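PDB 3P94: GDSL-like Lipase from Parabacteroides distasonis, which probably hydrolyses ester bonds as a serine hydrolase of the GDSL (SGNH) family, perhaps acting on lysophospholipids. Local coordinates for residues Val21-Phe27 and Leu73-Val79; Ala15-Val19 and Phe49-Gly53; Ile115-Phe119 and Ile199-Val203; Phe27-Ser31 and Met62-Phe66. All coordinates share one frame; numbering follows the deposited sequence.

All four contacts meet on the five-stranded parallel sheet of this flavodoxin-like fold. Contact 1 joins strands 23-29 and 75-81 within the sheet. Contact 2, about 9 Å away between centres, ties the chain near helix 13-16 to the outer strand 49-53, while contact 3, about 10 Å from contact 1, sets the end of helix 185-202 on strand 116-120. Contact 4 shares Phe27 with contact 1 and packs helix 59-71 against strand 23-29. Along the chain, contact 2 alternates with contacts 1 and 4, contact 4 falls within the span of contact 1, and contact 3 comes after all three. Together they bring sheet and helices around the strand that leads to Ser31, the probable nucleophile.

Contact 1 (Val21-Phe27 and Leu73-Val79); sequences VPSNVVF and LKPKAVV
Val25-Phe27 runs parallel to Ala77-Val79, with the short strand axes 4.7 Å apart and 22° off exact alignment. Two nearly straight backbone bonds join them, Val26 N to Ala77 O at 3.1 Å and Val79 N to Val26 O at 2.8 Å. Both chains turn a corner just before this, at Asn24 and Lys76, and there Asn24 O accepts from two successive amides, Lys76 N and Ala77 N. Val79 sits squarely over one face of the Phe27 ring: its CB lies 4.0 Å from the ring centroid, almost on the ring normal, in a CH-pi contact. Its methyls spread over the ring, CG1 by CD2 and CE2, CG2 by CE1 and CZ. The second methyl also reaches Val25, with Val79 CG2 3.7 Å from Val25 CG1. Such branched, apolar residues suit inner strands of a flavodoxin-like parallel sheet, where helix 185-202 covers the face carrying Val25, Phe27 and Val79. Val26 points to the other face, and its CG2 rests 3.8 Å from Pro75 CB. At the entry to the strands Ser23 takes over with polar bonds. Its OG, held between the backbone N and the carbonyl carbon (chi1 58°), lies 2.9 Å from Leu73 O and approaches from above the carbonyl plane. Ser23 N also bonds to Leu73 O and to Lys74 O, both bonds long. Lys74, the first residue past the preceding helix, has a positive phi and lays its aliphatic chain across Val21, Lys74 CD coming 3.8 Å from Val21 CG1.

Contact 2 (Ala15-Val19 and Phe49-Gly53); sequences ANKTV and FVDRG
Asn16 and Arg52 connect a type I beta turn, Asn16 to Val19, at the end of the N-terminal helix to the outer strand 49-53 of the flavodoxin-like sheet. Arg52 grips Asn16 side-on: NE and NH2 both donate to Asn16 OD1, each at 2.8 Å. The oxygen lies near the guanidinium plane, although that plane and the amide plane are 36° apart. Being an amide, Asn16 can accept here through OD1 while its ND2 donates to Asp69 on helix 59-71, so it bridges two parts of the fold. A bend at chi2 (-65°) folds the arginine back along its own strand, and Arg52 NH1 bonds to Asp51 O at 2.8 Å. All three guanidinium nitrogens are thus engaged, which should fix the rotation of the buried group. Val50 supplies an apolar cover from the same strand: its CG1 stands 3.5 Å above the plane of the Arg52 guanidinium, over its centre. Val19 adds to this patch with both methyls, CG2 coming 3.3 Å from Arg52 NH2 and CG1 4.2 Å from Val50 CG2. At Ala15 the short side chain faces the strand and leaves room for the guanidinium, with its CB 3.8 Å from Arg52 NH2. Around Arg52 the chain makes an Asx turn, Asp51 OD1 accepting from Gly53 N at 3.2 Å.

Contact 3 (Ile115-Phe119 and Ile199-Val203); sequences IKVIF and IHKTV
Ile118 and Thr202 meet tip to tip where the last turn of helix 185-202 lies against strand 116-120, part of the helical cover on one face of the flavodoxin-like parallel sheet. The close-packed part centres on Ile118, whose side chain leaves the strand toward the helix. Its CG1 branch, anti to the carbonyl carbon (chi1 -66°), extends toward the helix, and Ile118 CG1 lies 3.9 Å from Thr202 CG2. The terminal methyl goes further: Ile118 CD1 comes within 3.9 Å of Ile199 CG1, the two side chains crossing at about a right angle. Val203, just past the helix, borders the same methyl more loosely, with its CG2 4.4 Å from Ile118 CD1. A long branched isoleucine suits this place because one arm can touch Ile199 and Thr202 of the last turn and Val203 just past it. Threonine fits opposite it since its methyl can meet the isoleucine while its hydroxyl is bonded to Ala198 O, one turn back, and to Thr157 OG1. A chi1 of -48° serves both, turning Thr202 CG2 to Ile118 while OG1 bonds back along the helix. Toward solvent the packing thins to a single exposed chain, that of Lys116. Its methylenes pass Thr202 in the opposite direction, Lys116 CD staying 4.0 Å from Thr202 CG2. A positively charged residue would probably be favoured beside a helix C-terminus, where the carbonyls gather partial negative charge. The bond itself is long: Lys116 NZ donates to Thr202 O at 3.3 Å, lying in the carbonyl plane.

Contact 4 (Phe27-Ser31 and Met62-Phe66); sequences FMGNS and MLVRF
Met28 and Arg65 pack helix 59-71 against strand 23-29, the strand that leads into the GDSL-type sequence Gly29-Asn30-Ser31 of this SGNH hydrolase. The short strand and helix segments run 145° apart in direction, with their axes 9.9 Å from each other at closest. Contact between the selenium of Met28, a selenomethionine like Met62, and the arginine dominates the charged part. Met28 SE lies over one face of the Arg65 guanidinium, 3.3 Å from NH2, and the methyl follows, with Met28 CE 3.4 Å from Arg65 NH1. Bends at chi2 and chi3 (both 51°) fold the Met28 chain so that its end slides past the arginine. Selenium stands in here for the sulfur of methionine, whose long, flexible, polarisable thioether suits packing over a flat cation. The guanidinium is held by other polar partners: NH1 makes a salt bridge to Asp69 and bonds to Arg52 O, while NE bonds to Gln57. Apolar packing fills in the rest. Met28 SE also touches Met62 CG at 3.9 Å, and Met28 CG meets the edge of the Phe66 ring at CD1, 4.5 Å away. Gly29 offers only backbone here: Met62 CE stands 3.8 Å from Gly29 C. A cap follows: Asn30 is the N-cap of the next helix, its OD1 accepting from Ile32 N. Ser31, next in the chain, bonds to His182 and is probably the catalytic nucleophile. The same Met62 CE also packs 3.8 Å from Asn30 CB.

Contact 1 (Val21-Phe27 and Leu73-Val79)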
loop_
_atom_site.group_PDB
_atom_site.type_symbol
_atom_site.label_atom_id
_atom_site.label_comp_id
_atom_site.label_asym_id
_atom_site.label_seq_id
_atom_site.Cartn_x
_atom_site.Cartn_y
_atom_site.Cartn_z
ATOM N N VAL A 21 -21.390 4.823 2.318
ATOM C CA VAL A 21 -20.636 5.557 3.336
ATOM C C VAL A 21 -21.498 5.687 4.622
ATOM O O VAL A 21 -22.654 6.087 4.515
ATOM C CB VAL A 21 -20.153 6.930 2.791
ATOM C CG1 VAL A 21 -19.557 7.813 3.885
ATOM C CG2 VAL A 21 -19.166 6.755 1.634
ATOM N N PRO A 22 -20.982 5.349 5.833
ATOM C CA PRO A 22 -19.620 4.861 6.149
ATOM C C PRO A 22 -19.333 3.475 5.564
ATOM O O PRO A 22 -20.232 2.636 5.453
ATOM C CB PRO A 22 -19.596 4.850 7.684
ATOM C CG PRO A 22 -21.019 4.725 8.091
ATOM C CD PRO A 22 -21.792 5.490 7.059
ATOM N N SER A 23 -18.079 3.274 5.145
ATOM C CA SER A 23 -17.599 2.036 4.532
ATOM C C SER A 23 -16.870 1.171 5.560
ATOM O O SER A 23 -16.780 1.548 6.731
ATOM C CB SER A 23 -16.702 2.346 3.337
ATOM O OG SER A 23 -15.590 3.149 3.702
ATOM N N ASN A 24 -16.366 0.002 5.130
ATOM C CA ASN A 24 -15.717 -0.952 6.015
ATOM C C ASN A 24 -14.193 -0.730 6.046
ATOM O O ASN A 24 -13.687 -0.083 6.968
ATOM C CB ASN A 24 -16.089 -2.379 5.601
ATOM C CG ASN A 24 -15.464 -3.476 6.422
ATOM O OD1 ASN A 24 -15.273 -3.362 7.625
ATOM N ND2 ASN A 24 -15.139 -4.574 5.782
ATOM N N VAL A 25 -13.465 -1.259 5.046
ATOM C CA VAL A 25 -12.010 -1.145 4.959
ATOM C C VAL A 25 -11.632 -0.703 3.559
ATOM O O VAL A 25 -12.085 -1.295 2.576
ATOM C CB VAL A 25 -11.270 -2.475 5.324
ATOM C CG1 VAL A 25 -9.757 -2.319 5.202
ATOM C CG2 VAL A 25 -11.643 -2.987 6.718
ATOM N N VAL A 26 -10.776 0.308 3.472
ATOM C CA VAL A 26 -10.268 0.816 2.219
ATOM C C VAL A 26 -8.812 0.347 2.075
ATOM O O VAL A 26 -8.045 0.446 3.027
ATOM C CB VAL A 26 -10.409 2.361 2.157
ATOM C CG1 VAL A 26 -9.579 2.964 1.012
ATOM C CG2 VAL A 26 -11.880 2.767 2.038
ATOM N N PHE A 27 -8.457 -0.194 0.908
ATOM C CA PHE A 27 -7.082 -0.597 0.599
ATOM C C PHE A 27 -6.454 0.519 -0.229
ATOM O O PHE A 27 -6.850 0.740 -1.381
ATOM C CB PHE A 27 -7.030 -1.952 -0.146
ATOM C CG PHE A 27 -7.092 -3.183 0.740
ATOM C CD1 PHE A 27 -8.191 -3.417 1.554
ATOM C CD2 PHE A 27 -6.070 -4.126 0.721
ATOM C CE1 PHE A 27 -8.237 -4.542 2.378
ATOM C CE2 PHE A 27 -6.132 -5.267 1.518
ATOM C CZ PHE A 27 -7.220 -5.474 2.334
ATOM N N LEU A 73 -14.668 8.535 2.318
ATOM C CA LEU A 73 -15.417 7.273 2.307
ATOM C C LEU A 73 -15.762 6.822 3.737
ATOM O O LEU A 73 -16.486 5.848 3.907
ATOM C CB LEU A 73 -14.650 6.167 1.548
ATOM C CG LEU A 73 -14.375 6.425 0.048
ATOM C CD1 LEU A 73 -13.723 5.229 -0.582
ATOM C CD2 LEU A 73 -15.652 6.768 -0.731
ATOM N N LYS A 74 -15.265 7.554 4.760
ATOM C CA LYS A 74 -15.471 7.291 6.194
ATOM C C LYS A 74 -15.337 5.771 6.550
ATOM O O LYS A 74 -16.280 5.188 7.086
ATOM C CB LYS A 74 -16.846 7.848 6.646
ATOM C CG LYS A 74 -16.946 9.371 6.550
ATOM C CD LYS A 74 -18.356 9.854 6.856
ATOM C CE LYS A 74 -18.423 11.347 7.041
ATOM N NZ LYS A 74 -19.771 11.761 7.517
ATOM N N PRO A 75 -14.205 5.094 6.245
ATOM C CA PRO A 75 -14.102 3.668 6.595
ATOM C C PRO A 75 -13.762 3.449 8.062
ATOM O O PRO A 75 -13.301 4.362 8.728
ATOM C CB PRO A 75 -12.955 3.182 5.705
ATOM C CG PRO A 75 -12.057 4.363 5.610
ATOM C CD PRO A 75 -12.960 5.570 5.606
ATOM N N LYS A 76 -13.942 2.214 8.543
ATOM C CA LYS A 76 -13.552 1.813 9.896
ATOM C C LYS A 76 -12.025 1.779 9.960
ATOM O O LYS A 76 -11.425 2.198 10.954
ATOM C CB LYS A 76 -14.131 0.431 10.246
ATOM C CG LYS A 76 -15.648 0.398 10.406
ATOM C CD LYS A 76 -16.120 -0.996 10.788
ATOM C CE LYS A 76 -17.599 -1.019 11.057
ATOM N NZ LYS A 76 -18.000 -2.260 11.753
ATOM N N ALA A 77 -11.397 1.307 8.867
ATOM C CA ALA A 77 -9.941 1.203 8.766
ATOM C C ALA A 77 -9.434 1.430 7.350
ATOM O O ALA A 77 -10.191 1.330 6.390
ATOM C CB ALA A 77 -9.486 -0.166 9.256
ATOM N N VAL A 78 -8.144 1.738 7.230
ATOM C CA VAL A 78 -7.452 1.882 5.953
ATOM C C VAL A 78 -6.208 0.970 6.009
ATOM O O VAL A 78 -5.477 0.961 7.006
ATOM C CB VAL A 78 -7.118 3.354 5.552
ATOM C CG1 VAL A 78 -6.235 4.061 6.600
ATOM C CG2 VAL A 78 -6.497 3.427 4.147
ATOM N N VAL A 79 -6.013 0.178 4.952
ATOM C CA VAL A 79 -4.872 -0.721 4.807
ATOM C C VAL A 79 -3.931 -0.005 3.863
ATOM O O VAL A 79 -4.311 0.261 2.718
ATOM C CB VAL A 79 -5.303 -2.133 4.322
ATOM C CG1 VAL A 79 -4.095 -2.995 3.966
ATOM C CG2 VAL A 79 -6.145 -2.829 5.378
#

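Contact 2 (Ala15-Val19 and Phe49-Gly53)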
loop_
_atom_site.group_PDB
_atom_site.type_symbol
_atom_site.label_atom_id
_atom_site.label_comp_id
_atom_site.label_asym_id
_atom_site.label_seq_id
_atom_site.Cartn_x
_atom_site.Cartn_y
_atom_site.Cartn_z
ATOM N N ALA A 15 -16.366 6.210 -9.093
ATOM C CA ALA A 15 -16.549 5.018 -8.265
ATOM C C ALA A 15 -16.917 5.379 -6.817
ATOM O O ALA A 15 -17.762 4.708 -6.227
ATOM C CB ALA A 15 -15.294 4.180 -8.285
ATOM N N ASN A 16 -16.313 6.451 -6.262
ATOM C CA ASN A 16 -16.563 6.933 -4.896
ATOM C C ASN A 16 -18.030 7.333 -4.666
ATOM O O ASN A 16 -18.531 7.173 -3.552
ATOM C CB ASN A 16 -15.657 8.117 -4.580
ATOM C CG ASN A 16 -14.199 7.745 -4.386
ATOM O OD1 ASN A 16 -13.840 6.595 -4.123
ATOM N ND2 ASN A 16 -13.317 8.710 -4.521
ATOM N N LYS A 17 -18.716 7.808 -5.716
ATOM C CA LYS A 17 -20.117 8.268 -5.666
ATOM C C LYS A 17 -21.133 7.134 -5.402
ATOM O O LYS A 17 -22.262 7.430 -5.012
ATOM C CB LYS A 17 -20.495 9.003 -6.959
ATOM C CG LYS A 17 -19.608 10.215 -7.276
ATOM C CD LYS A 17 -20.352 11.212 -8.149
ATOM C CE LYS A 17 -19.568 11.749 -9.307
ATOM N NZ LYS A 17 -20.442 11.887 -10.491
ATOM N N THR A 18 -20.750 5.859 -5.586
ATOM C CA THR A 18 -21.675 4.744 -5.352
ATOM C C THR A 18 -21.206 3.824 -4.214
ATOM O O THR A 18 -21.875 2.825 -3.917
ATOM C CB THR A 18 -21.962 3.967 -6.642
ATOM O OG1 THR A 18 -20.736 3.555 -7.248
ATOM C CG2 THR A 18 -22.822 4.770 -7.620
ATOM N N VAL A 19 -20.099 4.187 -3.538
ATOM C CA VAL A 19 -19.614 3.472 -2.365
ATOM C C VAL A 19 -20.567 3.807 -1.206
ATOM O O VAL A 19 -20.904 4.981 -1.023
ATOM C CB VAL A 19 -18.134 3.843 -2.036
ATOM C CG1 VAL A 19 -17.732 3.371 -0.638
ATOM C CG2 VAL A 19 -17.181 3.275 -3.084
ATOM N N PHE A 49 -14.420 -4.928 1.005
ATOM C CA PHE A 49 -13.267 -4.030 1.011
ATOM C C PHE A 49 -13.366 -3.093 -0.188
ATOM O O PHE A 49 -13.908 -3.483 -1.227
ATOM C CB PHE A 49 -11.929 -4.807 0.977
ATOM C CG PHE A 49 -11.625 -5.747 2.125
ATOM C CD1 PHE A 49 -12.199 -5.556 3.379
ATOM C CD2 PHE A 49 -10.716 -6.788 1.968
ATOM C CE1 PHE A 49 -11.894 -6.410 4.444
ATOM C CE2 PHE A 49 -10.402 -7.636 3.038
ATOM C CZ PHE A 49 -10.999 -7.445 4.266
ATOM N N VAL A 50 -12.846 -1.871 -0.045
ATOM C CA VAL A 50 -12.854 -0.879 -1.119
ATOM C C VAL A 50 -11.431 -0.807 -1.674
ATOM O O VAL A 50 -10.507 -0.485 -0.933
ATOM C CB VAL A 50 -13.388 0.502 -0.649
ATOM C CG1 VAL A 50 -13.291 1.539 -1.761
ATOM C CG2 VAL A 50 -14.820 0.398 -0.152
ATOM N N ASP A 51 -11.260 -1.123 -2.961
ATOM C CA ASP A 51 -9.953 -1.130 -3.624
ATOM C C ASP A 51 -9.653 0.265 -4.182
ATOM O O ASP A 51 -10.362 0.756 -5.058
ATOM C CB ASP A 51 -9.948 -2.216 -4.730
ATOM C CG ASP A 51 -8.786 -2.208 -5.716
ATOM O OD1 ASP A 51 -7.720 -1.598 -5.391
ATOM O OD2 ASP A 51 -8.921 -2.845 -6.794
ATOM N N ARG A 52 -8.609 0.905 -3.655
ATOM C CA ARG A 52 -8.213 2.237 -4.101
ATOM C C ARG A 52 -6.719 2.276 -4.478
ATOM O O ARG A 52 -6.060 3.308 -4.335
ATOM C CB ARG A 52 -8.585 3.309 -3.047
ATOM C CG ARG A 52 -10.106 3.589 -2.928
ATOM C CD ARG A 52 -10.665 4.191 -4.221
ATOM N NE ARG A 52 -12.110 4.423 -4.214
ATOM C CZ ARG A 52 -13.010 3.569 -4.689
ATOM N NH1 ARG A 52 -12.634 2.398 -5.180
ATOM N NH2 ARG A 52 -14.298 3.875 -4.666
ATOM N N GLY A 53 -6.219 1.164 -5.026
ATOM C CA GLY A 53 -4.843 1.081 -5.510
ATOM C C GLY A 53 -4.701 1.738 -6.871
ATOM O O GLY A 53 -5.614 1.637 -7.691
#

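Contact 3 (Ile115-Phe119 and Ile199-Val203)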
loop_
_atom_site.group_PDB
_atom_site.type_symbol
_atom_site.label_atom_id
_atom_site.label_comp_id
_atom_site.label_asym_id
_atom_site.label_seq_id
_atom_site.Cartn_x
_atom_site.Cartn_y
_atom_site.Cartn_z
ATOM N N ILE A 115 -10.239 7.002 11.726
ATOM C CA ILE A 115 -10.007 5.829 10.879
ATOM C C ILE A 115 -8.805 5.073 11.450
ATOM O O ILE A 115 -7.764 5.687 11.683
ATOM C CB ILE A 115 -9.798 6.235 9.384
ATOM C CG1 ILE A 115 -11.008 7.028 8.833
ATOM C CG2 ILE A 115 -9.516 5.016 8.517
ATOM C CD1 ILE A 115 -10.718 7.932 7.599
ATOM N N LYS A 116 -8.950 3.749 11.674
ATOM C CA LYS A 116 -7.860 2.903 12.175
ATOM C C LYS A 116 -6.860 2.641 11.047
ATOM O O LYS A 116 -7.275 2.284 9.944
ATOM C CB LYS A 116 -8.397 1.568 12.732
ATOM C CG LYS A 116 -9.183 1.714 14.023
ATOM C CD LYS A 116 -9.544 0.357 14.594
ATOM C CE LYS A 116 -10.371 0.493 15.847
ATOM N NZ LYS A 116 -11.453 -0.521 15.882
ATOM N N VAL A 117 -5.561 2.821 11.309
ATOM C CA VAL A 117 -4.545 2.580 10.276
ATOM C C VAL A 117 -3.925 1.194 10.443
ATOM O O VAL A 117 -3.407 0.852 11.510
ATOM C CB VAL A 117 -3.439 3.665 10.243
ATOM C CG1 VAL A 117 -2.356 3.324 9.216
ATOM C CG2 VAL A 117 -4.036 5.034 9.943
ATOM N N ILE A 118 -3.919 0.438 9.342
ATOM C CA ILE A 118 -3.260 -0.851 9.248
ATOM C C ILE A 118 -2.112 -0.660 8.256
ATOM O O ILE A 118 -2.350 -0.481 7.065
ATOM C CB ILE A 118 -4.237 -1.991 8.857
ATOM C CG1 ILE A 118 -5.277 -2.232 9.982
ATOM C CG2 ILE A 118 -3.464 -3.269 8.537
ATOM C CD1 ILE A 118 -6.536 -2.984 9.548
ATOM N N PHE A 119 -0.874 -0.627 8.762
ATOM C CA PHE A 119 0.301 -0.454 7.918
ATOM C C PHE A 119 0.820 -1.796 7.441
ATOM O O PHE A 119 0.886 -2.744 8.226
ATOM C CB PHE A 119 1.421 0.291 8.674
ATOM C CG PHE A 119 1.396 1.796 8.547
ATOM C CD1 PHE A 119 1.508 2.407 7.304
ATOM C CD2 PHE A 119 1.326 2.604 9.676
ATOM C CE1 PHE A 119 1.481 3.803 7.188
ATOM C CE2 PHE A 119 1.314 4.001 9.557
ATOM C CZ PHE A 119 1.389 4.588 8.316
ATOM N N ILE A 199 -6.857 -7.627 9.797
ATOM C CA ILE A 199 -8.112 -6.861 9.751
ATOM C C ILE A 199 -9.101 -7.387 10.804
ATOM O O ILE A 199 -9.686 -6.581 11.530
ATOM C CB ILE A 199 -8.729 -6.853 8.317
ATOM C CG1 ILE A 199 -7.902 -5.948 7.371
ATOM C CG2 ILE A 199 -10.210 -6.424 8.314
ATOM C CD1 ILE A 199 -8.066 -6.252 5.864
ATOM N N HIS A 200 -9.290 -8.724 10.888
ATOM C CA HIS A 200 -10.243 -9.332 11.821
ATOM C C HIS A 200 -9.846 -9.096 13.289
ATOM O O HIS A 200 -10.733 -9.004 14.125
ATOM C CB HIS A 200 -10.445 -10.832 11.535
ATOM C CG HIS A 200 -11.005 -11.125 10.168
ATOM N ND1 HIS A 200 -10.794 -12.352 9.552
ATOM C CD2 HIS A 200 -11.713 -10.334 9.326
ATOM C CE1 HIS A 200 -11.386 -12.269 8.373
ATOM N NE2 HIS A 200 -11.945 -11.072 8.187
ATOM N N LYS A 201 -8.545 -8.936 13.589
ATOM C CA LYS A 201 -8.086 -8.651 14.946
ATOM C C LYS A 201 -8.208 -7.136 15.265
ATOM O O LYS A 201 -8.429 -6.799 16.425
ATOM C CB LYS A 201 -6.652 -9.191 15.192
ATOM C CG LYS A 201 -5.487 -8.427 14.561
ATOM N N THR A 202 -8.132 -6.248 14.243
ATOM C CA THR A 202 -8.196 -4.784 14.369
ATOM C C THR A 202 -9.628 -4.214 14.270
ATOM O O THR A 202 -9.962 -3.280 15.002
ATOM C CB THR A 202 -7.322 -4.138 13.263
ATOM O OG1 THR A 202 -6.049 -4.775 13.233
ATOM C CG2 THR A 202 -7.126 -2.623 13.441
ATOM N N VAL A 203 -10.425 -4.716 13.307
ATOM C CA VAL A 203 -11.758 -4.212 12.973
ATOM C C VAL A 203 -12.829 -5.170 13.460
ATOM O O VAL A 203 -12.830 -6.341 13.081
ATOM C CB VAL A 203 -11.900 -3.970 11.438
ATOM C CG1 VAL A 203 -13.169 -3.190 11.113
ATOM C CG2 VAL A 203 -10.681 -3.266 10.862
#

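Contact 4 (Phe27-Ser31 and Met62-Phe66)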
loop_
_atom_site.group_PDB
_atom_site.type_symbol
_atom_site.label_atom_id
_atom_site.label_comp_id
_atom_site.label_asym_id
_atom_site.label_seq_id
_atom_site.Cartn_x
_atom_site.Cartn_y
_atom_site.Cartn_z
ATOM N N PHE A 27 -8.457 -0.194 0.908
ATOM C CA PHE A 27 -7.082 -0.597 0.599
ATOM C C PHE A 27 -6.454 0.519 -0.229
ATOM O O PHE A 27 -6.850 0.740 -1.381
ATOM C CB PHE A 27 -7.030 -1.952 -0.146
ATOM C CG PHE A 27 -7.092 -3.183 0.740
ATOM C CD1 PHE A 27 -8.191 -3.417 1.554
ATOM C CD2 PHE A 27 -6.070 -4.126 0.721
ATOM C CE1 PHE A 27 -8.237 -4.542 2.378
ATOM C CE2 PHE A 27 -6.132 -5.267 1.518
ATOM C CZ PHE A 27 -7.220 -5.474 2.334
HETATM N N MSE A 28 -5.520 1.248 0.387
HETATM C CA MSE A 28 -4.785 2.354 -0.237
HETATM C C MSE A 28 -3.437 1.797 -0.707
HETATM O O MSE A 28 -2.730 1.125 0.061
HETATM C CB MSE A 28 -4.653 3.512 0.801
HETATM C CG MSE A 28 -3.788 4.686 0.375
HETATM SE SE MSE A 28 -4.260 5.420 -1.393
HETATM C CE MSE A 28 -6.067 5.669 -1.213
ATOM N N GLY A 29 -3.111 2.031 -1.973
ATOM C CA GLY A 29 -1.855 1.537 -2.499
ATOM C C GLY A 29 -1.490 1.915 -3.916
ATOM O O GLY A 29 -2.104 2.780 -4.555
ATOM N N ASN A 30 -0.450 1.252 -4.385
ATOM C CA ASN A 30 0.173 1.431 -5.688
ATOM C C ASN A 30 -0.200 0.278 -6.642
ATOM O O ASN A 30 -1.324 -0.230 -6.575
ATOM C CB ASN A 30 1.688 1.538 -5.493
ATOM C CG ASN A 30 2.314 0.430 -4.657
ATOM O OD1 ASN A 30 1.977 -0.769 -4.761
ATOM N ND2 ASN A 30 3.259 0.809 -3.824
ATOM N N SER A 31 0.749 -0.122 -7.524
ATOM C CA SER A 31 0.565 -1.186 -8.518
ATOM C C SER A 31 0.318 -2.563 -7.871
ATOM O O SER A 31 -0.360 -3.407 -8.465
ATOM C CB SER A 31 1.765 -1.252 -9.461
ATOM O OG SER A 31 2.992 -1.114 -8.761
HETATM N N MSE A 62 -0.436 9.655 -3.034
HETATM C CA MSE A 62 -1.326 9.014 -2.091
HETATM C C MSE A 62 -1.738 9.950 -0.961
HETATM O O MSE A 62 -2.930 9.988 -0.621
HETATM C CB MSE A 62 -0.666 7.748 -1.555
HETATM C CG MSE A 62 -0.712 6.623 -2.542
HETATM SE SE MSE A 62 -0.025 5.058 -1.670
HETATM C CE MSE A 62 1.169 4.497 -3.150
ATOM N N LEU A 63 -0.791 10.727 -0.404
ATOM C CA LEU A 63 -1.103 11.694 0.660
ATOM C C LEU A 63 -2.102 12.756 0.136
ATOM O O LEU A 63 -3.032 13.132 0.854
ATOM C CB LEU A 63 0.187 12.365 1.195
ATOM C CG LEU A 63 0.013 13.494 2.233
ATOM C CD1 LEU A 63 -0.756 13.012 3.481
ATOM C CD2 LEU A 63 1.351 14.074 2.643
ATOM N N VAL A 64 -1.936 13.195 -1.119
ATOM C CA VAL A 64 -2.819 14.189 -1.744
ATOM C C VAL A 64 -4.205 13.552 -2.089
ATOM O O VAL A 64 -5.239 14.170 -1.849
ATOM C CB VAL A 64 -2.133 14.843 -2.972
ATOM C CG1 VAL A 64 -3.122 15.651 -3.818
ATOM C CG2 VAL A 64 -0.978 15.732 -2.517
ATOM N N ARG A 65 -4.214 12.319 -2.596
ATOM C CA ARG A 65 -5.424 11.563 -2.965
ATOM C C ARG A 65 -6.201 11.035 -1.730
ATOM O O ARG A 65 -7.381 10.688 -1.844
ATOM C CB ARG A 65 -4.979 10.376 -3.843
ATOM C CG ARG A 65 -6.098 9.609 -4.481
ATOM C CD ARG A 65 -5.619 8.745 -5.608
ATOM N NE ARG A 65 -4.622 7.722 -5.243
ATOM C CZ ARG A 65 -4.908 6.490 -4.829
ATOM N NH1 ARG A 65 -6.162 6.140 -4.577
ATOM N NH2 ARG A 65 -3.941 5.605 -4.648
ATOM N N PHE A 66 -5.525 10.954 -0.563
ATOM C CA PHE A 66 -6.025 10.403 0.698
ATOM C C PHE A 66 -7.391 10.932 1.119
ATOM O O PHE A 66 -8.216 10.153 1.591
ATOM C CB PHE A 66 -5.014 10.652 1.837
ATOM C CG PHE A 66 -5.080 9.642 2.956
ATOM C CD1 PHE A 66 -4.542 8.364 2.796
ATOM C CD2 PHE A 66 -5.652 9.972 4.176
ATOM C CE1 PHE A 66 -4.603 7.427 3.830
ATOM C CE2 PHE A 66 -5.707 9.033 5.212
ATOM C CZ PHE A 66 -5.179 7.770 5.031
#